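Local coordinates for protein dihydroxyacetone kinase (Citrobacter freundii, PDB 1UN8) that phosphorylates dihydroxyacetone with ATP, using a divalent metal ion as cofactor, to give dihydroxyacetone phosphate for glycerol fermentation, at residues A[133-138]-A[156-161]; A[163-168]-A[172-177]; A[504-509]-A[534-539]. All coordinates share one frame; numbering follows the deposited sequence.

How the interactions relate
None of the three contacts nests in or crosses another; they follow in series along the chain. Interaction 1 closes a loop of 17 residues, bringing helix 155-167 back onto strand 132-137 of the DhaK domain. The same helix then runs into interaction 2, which closes a link of only three residues and folds helix 172-184 against its C-terminal end. These two contacts touch, because Glu133 of the strand packs on Leu172 and Leu176, so one layer of two helices is tied to one strand. Interaction 3 lies far away in the DhaL domain, with nearest atoms about 59 Å from interaction 1, and closes a 24-residue loop between the last two helices of the barrel.

Interaction 1. Residues A[133-138]-A[156-161]; sequences EMLIVG and ILVHKI
Val158 projects from helix 155-167 toward strand 132-137 and divides its two methyl groups between Leu135 and Val137. The closer half of the contact lies at Leu135, whose CD2 meets CG1 of Val158 tip to tip at 3.8 Å. The other half is slacker: CG1 of Val137 passes CG2 of Val158 at 4.1 Å, the two side chains sliding by in opposite directions. Val158 has CG1 anti to its backbone N (chi1 174°) and CG2 beside that N, and its two branches diverge, one to each strand residue; a short forked side chain suits a position facing two neighbours.

The setting is an alpha/beta layer of the DhaK domain, in which the helix covers one face of a strand at the edge of a mixed sheet within this chain. Ile107 of the adjoining strand 104-109 touches both valines and completes this apolar patch. Val137 also lies near the substrate site, its side chain about 5 Å from that of Lys109.

Away from the helix the strand has different company. Met134 packs on Tyr467 and Ile136 on Phe466, both of the second subunit. Glu133 is partly exposed, and its carboxylate makes a long, weak ion pair with Arg126.

Interaction 2. Residues A[163-168]-A[172-177]; sequences GYFAER and LATVLR
The backbones of helix 155-167 and helix 172-184 draw together where Phe165 meets Thr174 and Ala166 meets Val175, the nearest CA atoms being those of Phe165 and Val175, 5.8 Å apart. They form a pair of consecutive helices on the sheet of the alpha/beta DhaK domain, and Val175 and Leu172 rest on Leu105 of strand 104-109. Val175 makes the closer of the two side-chain contacts. Its chi1 of 180° sets CG1 anti to the backbone N and leaves CG2 beside that N, aimed at the neighbouring helix. CG2 then sits 4.1 Å from Ala166 CA and 4.3 Å from Ala166 CB. Alanine fits here because its small side chain lets the valine methyl come right up to the helix backbone. One residue back on each helix, the Phe165 ring meets Thr174 obliquely, with CD1 4.5 Å from the CG2 methyl, so the threonine contributes its apolar branch. Phe165 also stacks edge-to-face with Tyr170 in the link, while Thr174 N binds Asn171 OD1.

Behind the contact, Arg168 leaves helical geometry and folds back on its own helix. Its guanidinium lays one face over Tyr164 CE1, and NH1 bonds Tyr164 O at 3.0 Å, the oxygen lying near the guanidinium plane.

Interaction 3. Residues A[504-509]-A[534-539]; sequences AGAERT and PGAQRL
Small-residue packing between antiparallel helices, centred on Ala506 and Ala536, joins helix 495-511 to helix 534-547 in the eight-helix barrel of the DhaL domain. The short segments run at 159° to one another and their axes approach to 8.7 Å. Alanine suits both sides because a single methyl lets each helix reach the other's backbone: CB of Ala536 lies 3.8 Å from CA of Ala506, and the two CB methyls are 4.0 Å apart. Ala506 CB in turn rests against the backbone of the opposite helix, 4.2 Å from Gln537 N. Thr509, one turn on from Ala506, adds its methyl, with CG2 4.1 Å from Ala536 CB. Met532, in the loop just before helix 534-547, touches Ala506 and Thr509, and Ala480 of helix 478-490 touches Ala536 as well.

The contact stands beside the nucleotide site. Pro534 and Gly535, at the start of the second helix, bind ATP together with Asp533, whose OD2 accepts a bond from Ala536 N. Thr509 ties helix 495-511 to the ATP-binding Asp533 through OG1, while its methyl faces the alanine. A chi1 of 77° places OG1 between its own backbone N and carbonyl carbon. There OG1 accepts the N-H of Asp533 and donates to Ala506 O, 2.7 Å away and in the carbonyl plane, with a C=O...OG1 angle of 145°.

Interaction 1. Residues A[133-138]-A[156-161]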
# COMPACT_ATOMS: atom_id res chain seq x y z
N GLU A 133 -26.78 20.17 7.21
CA GLU A 133 -27.28 18.87 7.63
C GLU A 133 -26.06 18.00 7.94
O GLU A 133 -25.00 18.15 7.33
CB GLU A 133 -28.12 18.22 6.53
CG GLU A 133 -29.50 18.85 6.31
CD GLU A 133 -30.32 18.97 7.59
OE1 GLU A 133 -30.18 18.11 8.49
OE2 GLU A 133 -31.12 19.92 7.69
N MET A 134 -26.20 17.11 8.92
CA MET A 134 -25.09 16.24 9.29
C MET A 134 -25.49 14.77 9.29
O MET A 134 -26.52 14.39 9.86
CB MET A 134 -24.57 16.61 10.67
CG MET A 134 -23.37 15.79 11.08
SD MET A 134 -22.53 16.48 12.53
CE MET A 134 -22.67 15.07 13.59
N LEU A 135 -24.68 13.94 8.64
CA LEU A 135 -24.94 12.50 8.60
C LEU A 135 -23.78 11.76 9.25
O LEU A 135 -22.67 11.74 8.71
CB LEU A 135 -25.10 12.01 7.16
CG LEU A 135 -25.19 10.49 7.03
CD1 LEU A 135 -26.43 10.01 7.76
CD2 LEU A 135 -25.22 10.05 5.57
N ILE A 136 -24.04 11.17 10.41
CA ILE A 136 -23.01 10.41 11.12
C ILE A 136 -23.00 8.98 10.54
O ILE A 136 -24.03 8.30 10.53
CB ILE A 136 -23.29 10.30 12.65
CG1 ILE A 136 -23.44 11.68 13.29
CG2 ILE A 136 -22.14 9.58 13.32
CD1 ILE A 136 -24.72 12.36 12.95
N VAL A 137 -21.84 8.54 10.05
CA VAL A 137 -21.72 7.21 9.48
C VAL A 137 -21.10 6.20 10.46
O VAL A 137 -20.00 6.42 10.98
CB VAL A 137 -20.88 7.24 8.19
CG1 VAL A 137 -20.92 5.88 7.51
CG2 VAL A 137 -21.41 8.31 7.26
N GLY A 138 -21.82 5.10 10.71
CA GLY A 138 -21.33 4.08 11.62
C GLY A 138 -21.54 2.73 10.96
O GLY A 138 -22.44 1.99 11.32
N ILE A 156 -16.69 6.19 2.56
CA ILE A 156 -16.50 6.73 1.23
C ILE A 156 -17.59 6.29 0.27
O ILE A 156 -17.87 6.97 -0.72
CB ILE A 156 -15.12 6.38 0.64
CG1 ILE A 156 -14.98 4.87 0.50
CG2 ILE A 156 -14.01 7.01 1.48
CD1 ILE A 156 -14.28 4.44 -0.79
N LEU A 157 -18.21 5.14 0.53
CA LEU A 157 -19.28 4.72 -0.36
C LEU A 157 -20.42 5.70 -0.15
O LEU A 157 -21.23 5.94 -1.05
CB LEU A 157 -19.74 3.30 -0.03
CG LEU A 157 -18.71 2.21 -0.28
CD1 LEU A 157 -19.36 0.86 -0.01
CD2 LEU A 157 -18.18 2.28 -1.71
N VAL A 158 -20.48 6.28 1.05
CA VAL A 158 -21.51 7.26 1.35
C VAL A 158 -21.18 8.55 0.61
O VAL A 158 -22.07 9.21 0.08
CB VAL A 158 -21.60 7.52 2.88
CG1 VAL A 158 -22.57 8.65 3.16
CG2 VAL A 158 -22.07 6.26 3.58
N HIS A 159 -19.90 8.90 0.56
CA HIS A 159 -19.49 10.11 -0.16
C HIS A 159 -19.94 9.98 -1.62
O HIS A 159 -20.47 10.91 -2.20
CB HIS A 159 -17.96 10.29 -0.15
CG HIS A 159 -17.40 10.70 1.18
ND1 HIS A 159 -18.18 11.12 2.23
CD2 HIS A 159 -16.11 10.82 1.60
CE1 HIS A 159 -17.41 11.49 3.24
NE2 HIS A 159 -16.15 11.31 2.88
N LYS A 160 -19.72 8.80 -2.18
CA LYS A 160 -20.05 8.51 -3.57
C LYS A 160 -21.51 8.80 -3.91
O LYS A 160 -21.82 9.45 -4.90
CB LYS A 160 -19.74 7.05 -3.89
CG LYS A 160 -19.63 6.74 -5.38
CD LYS A 160 -18.57 7.62 -6.04
CE LYS A 160 -18.40 7.28 -7.51
NZ LYS A 160 -19.64 7.54 -8.31
N ILE A 161 -22.41 8.29 -3.08
CA ILE A 161 -23.83 8.49 -3.29
C ILE A 161 -24.22 9.95 -3.07
O ILE A 161 -24.95 10.53 -3.88
CB ILE A 161 -24.64 7.56 -2.35
CG1 ILE A 161 -24.76 6.18 -3.01
CG2 ILE A 161 -25.99 8.17 -2.03
CD1 ILE A 161 -25.97 6.05 -3.92

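Interaction 2. Residues A[163-168]-A[172-177]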
# COMPACT_ATOMS: atom_id res chain seq x y z
N GLY A 163 -22.36 12.51 -3.34
CA GLY A 163 -21.80 13.28 -4.44
C GLY A 163 -22.62 13.21 -5.71
O GLY A 163 -22.80 14.21 -6.40
N TYR A 164 -23.12 12.02 -6.02
CA TYR A 164 -23.93 11.82 -7.21
C TYR A 164 -25.07 12.84 -7.26
O TYR A 164 -25.18 13.60 -8.21
CB TYR A 164 -24.51 10.41 -7.21
CG TYR A 164 -25.40 10.14 -8.40
CD1 TYR A 164 -24.86 9.74 -9.62
CD2 TYR A 164 -26.79 10.31 -8.32
CE1 TYR A 164 -25.67 9.53 -10.74
CE2 TYR A 164 -27.61 10.10 -9.43
CZ TYR A 164 -27.05 9.71 -10.64
OH TYR A 164 -27.85 9.52 -11.75
N PHE A 165 -25.89 12.84 -6.22
CA PHE A 165 -27.03 13.74 -6.16
C PHE A 165 -26.65 15.21 -6.05
O PHE A 165 -27.25 16.05 -6.72
CB PHE A 165 -27.94 13.33 -5.00
CG PHE A 165 -28.61 12.00 -5.21
CD1 PHE A 165 -29.70 11.88 -6.08
CD2 PHE A 165 -28.12 10.84 -4.61
CE1 PHE A 165 -30.29 10.64 -6.34
CE2 PHE A 165 -28.70 9.59 -4.87
CZ PHE A 165 -29.79 9.49 -5.74
N ALA A 166 -25.66 15.54 -5.23
CA ALA A 166 -25.24 16.93 -5.07
C ALA A 166 -24.78 17.57 -6.39
O ALA A 166 -25.14 18.71 -6.68
CB ALA A 166 -24.14 17.04 -4.03
N GLU A 167 -23.99 16.84 -7.17
CA GLU A 167 -23.49 17.36 -8.45
C GLU A 167 -24.62 17.61 -9.43
O GLU A 167 -24.55 18.54 -10.23
CB GLU A 167 -22.49 16.39 -9.08
CG GLU A 167 -21.10 16.47 -8.47
CD GLU A 167 -20.32 17.69 -8.92
OE1 GLU A 167 -19.35 18.08 -8.23
OE2 GLU A 167 -20.68 18.26 -9.98
N ARG A 168 -25.65 16.78 -9.35
CA ARG A 168 -26.79 16.88 -10.24
C ARG A 168 -27.87 17.84 -9.75
O ARG A 168 -29.04 17.69 -10.08
CB ARG A 168 -27.35 15.48 -10.48
CG ARG A 168 -26.35 14.62 -11.22
CD ARG A 168 -26.75 13.17 -11.37
NE ARG A 168 -25.78 12.49 -12.23
CZ ARG A 168 -24.49 12.33 -11.94
NH1 ARG A 168 -23.99 12.80 -10.80
NH2 ARG A 168 -23.68 11.73 -12.81
N LEU A 172 -30.55 19.85 -0.75
CA LEU A 172 -29.96 19.35 0.48
C LEU A 172 -30.74 18.18 1.06
O LEU A 172 -30.18 17.12 1.36
CB LEU A 172 -29.89 20.47 1.51
CG LEU A 172 -29.28 20.14 2.87
CD1 LEU A 172 -27.95 19.43 2.68
CD2 LEU A 172 -29.09 21.43 3.66
N ALA A 173 -32.04 18.37 1.23
CA ALA A 173 -32.90 17.35 1.79
C ALA A 173 -32.75 16.03 1.06
O ALA A 173 -32.74 14.96 1.68
CB ALA A 173 -34.35 17.81 1.75
N THR A 174 -32.64 16.10 -0.26
CA THR A 174 -32.51 14.90 -1.08
C THR A 174 -31.13 14.27 -0.92
O THR A 174 -30.99 13.05 -0.82
CB THR A 174 -32.76 15.23 -2.57
OG1 THR A 174 -34.08 15.78 -2.70
CG2 THR A 174 -32.66 13.97 -3.44
N VAL A 175 -30.11 15.11 -0.88
CA VAL A 175 -28.75 14.64 -0.70
C VAL A 175 -28.72 13.84 0.60
O VAL A 175 -28.32 12.67 0.62
CB VAL A 175 -27.76 15.82 -0.61
CG1 VAL A 175 -26.35 15.30 -0.42
CG2 VAL A 175 -27.85 16.67 -1.87
N LEU A 176 -29.16 14.46 1.69
CA LEU A 176 -29.19 13.82 2.99
C LEU A 176 -29.97 12.52 2.96
O LEU A 176 -29.50 11.49 3.43
CB LEU A 176 -29.81 14.77 4.02
CG LEU A 176 -30.15 14.24 5.41
CD1 LEU A 176 -28.90 13.74 6.11
CD2 LEU A 176 -30.80 15.36 6.23
N ARG A 177 -31.17 12.57 2.39
CA ARG A 177 -32.03 11.39 2.32
C ARG A 177 -31.29 10.21 1.70
O ARG A 177 -31.21 9.14 2.29
CB ARG A 177 -33.27 11.70 1.47
CG ARG A 177 -34.41 10.69 1.63
CD ARG A 177 -35.36 10.65 0.41
NE ARG A 177 -34.95 9.67 -0.61
CZ ARG A 177 -34.86 8.35 -0.40
NH1 ARG A 177 -35.13 7.82 0.79
NH2 ARG A 177 -34.48 7.54 -1.40

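Interaction 3. Residues A[504-509]-A[534-539]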
# COMPACT_ATOMS: atom_id res chain seq x y z
N ALA A 504 47.43 -22.38 -16.76
CA ALA A 504 47.87 -21.07 -16.28
C ALA A 504 46.68 -20.35 -15.67
O ALA A 504 46.77 -19.77 -14.59
CB ALA A 504 48.45 -20.25 -17.42
N GLY A 505 45.56 -20.39 -16.38
CA GLY A 505 44.35 -19.75 -15.90
C GLY A 505 43.89 -20.32 -14.57
O GLY A 505 43.46 -19.58 -13.69
N ALA A 506 43.97 -21.64 -14.42
CA ALA A 506 43.55 -22.26 -13.17
C ALA A 506 44.48 -21.76 -12.06
O ALA A 506 44.04 -21.48 -10.95
CB ALA A 506 43.63 -23.77 -13.27
N GLU A 507 45.76 -21.66 -12.39
CA GLU A 507 46.75 -21.20 -11.44
C GLU A 507 46.44 -19.77 -11.01
O GLU A 507 46.59 -19.44 -9.84
CB GLU A 507 48.16 -21.32 -12.05
CG GLU A 507 48.68 -22.75 -12.02
CD GLU A 507 49.85 -23.00 -12.96
OE1 GLU A 507 50.46 -24.09 -12.86
OE2 GLU A 507 50.13 -22.12 -13.80
N ARG A 508 45.99 -18.94 -11.94
CA ARG A 508 45.66 -17.56 -11.60
C ARG A 508 44.57 -17.49 -10.53
O ARG A 508 44.58 -16.58 -9.70
CB ARG A 508 45.23 -16.76 -12.85
CG ARG A 508 46.41 -16.34 -13.73
CD ARG A 508 45.98 -15.41 -14.86
NE ARG A 508 45.35 -16.11 -15.98
CZ ARG A 508 46.00 -16.66 -17.00
NH1 ARG A 508 47.32 -16.60 -17.07
NH2 ARG A 508 45.32 -17.27 -17.96
N THR A 509 43.65 -18.45 -10.52
CA THR A 509 42.57 -18.44 -9.53
C THR A 509 43.08 -18.73 -8.12
O THR A 509 42.40 -18.45 -7.15
CB THR A 509 41.43 -19.46 -9.86
OG1 THR A 509 41.84 -20.79 -9.54
CG2 THR A 509 41.07 -19.37 -11.32
N PRO A 534 37.48 -25.03 -8.14
CA PRO A 534 37.19 -26.37 -8.67
C PRO A 534 36.86 -26.35 -10.17
O PRO A 534 37.35 -27.20 -10.93
CB PRO A 534 35.99 -26.81 -7.83
CG PRO A 534 36.20 -26.07 -6.55
CD PRO A 534 36.59 -24.70 -7.03
N GLY A 535 36.05 -25.39 -10.58
CA GLY A 535 35.69 -25.29 -11.98
C GLY A 535 36.90 -25.25 -12.88
O GLY A 535 37.05 -26.07 -13.77
N ALA A 536 37.78 -24.28 -12.63
CA ALA A 536 38.99 -24.11 -13.42
C ALA A 536 39.85 -25.37 -13.42
O ALA A 536 40.26 -25.86 -14.48
CB ALA A 536 39.79 -22.93 -12.87
N GLN A 537 40.12 -25.90 -12.23
CA GLN A 537 40.94 -27.11 -12.10
C GLN A 537 40.33 -28.25 -12.92
O GLN A 537 41.03 -28.92 -13.68
CB GLN A 537 41.06 -27.50 -10.62
CG GLN A 537 41.26 -28.99 -10.35
CD GLN A 537 42.68 -29.46 -10.55
OE1 GLN A 537 43.49 -28.80 -11.20
NE2 GLN A 537 42.99 -30.61 -10.00
N ARG A 538 39.03 -28.47 -12.77
CA ARG A 538 38.35 -29.53 -13.50
C ARG A 538 38.58 -29.37 -15.00
O ARG A 538 38.83 -30.33 -15.73
CB ARG A 538 36.86 -29.51 -13.21
N LEU A 539 38.50 -28.13 -15.43
CA LEU A 539 38.68 -27.79 -16.82
C LEU A 539 40.10 -28.08 -17.27
O LEU A 539 40.32 -28.67 -18.32
CB LEU A 539 38.36 -26.34 -16.99
CG LEU A 539 37.69 -26.04 -18.30
CD1 LEU A 539 36.56 -25.05 -18.03
CD2 LEU A 539 38.73 -25.54 -19.30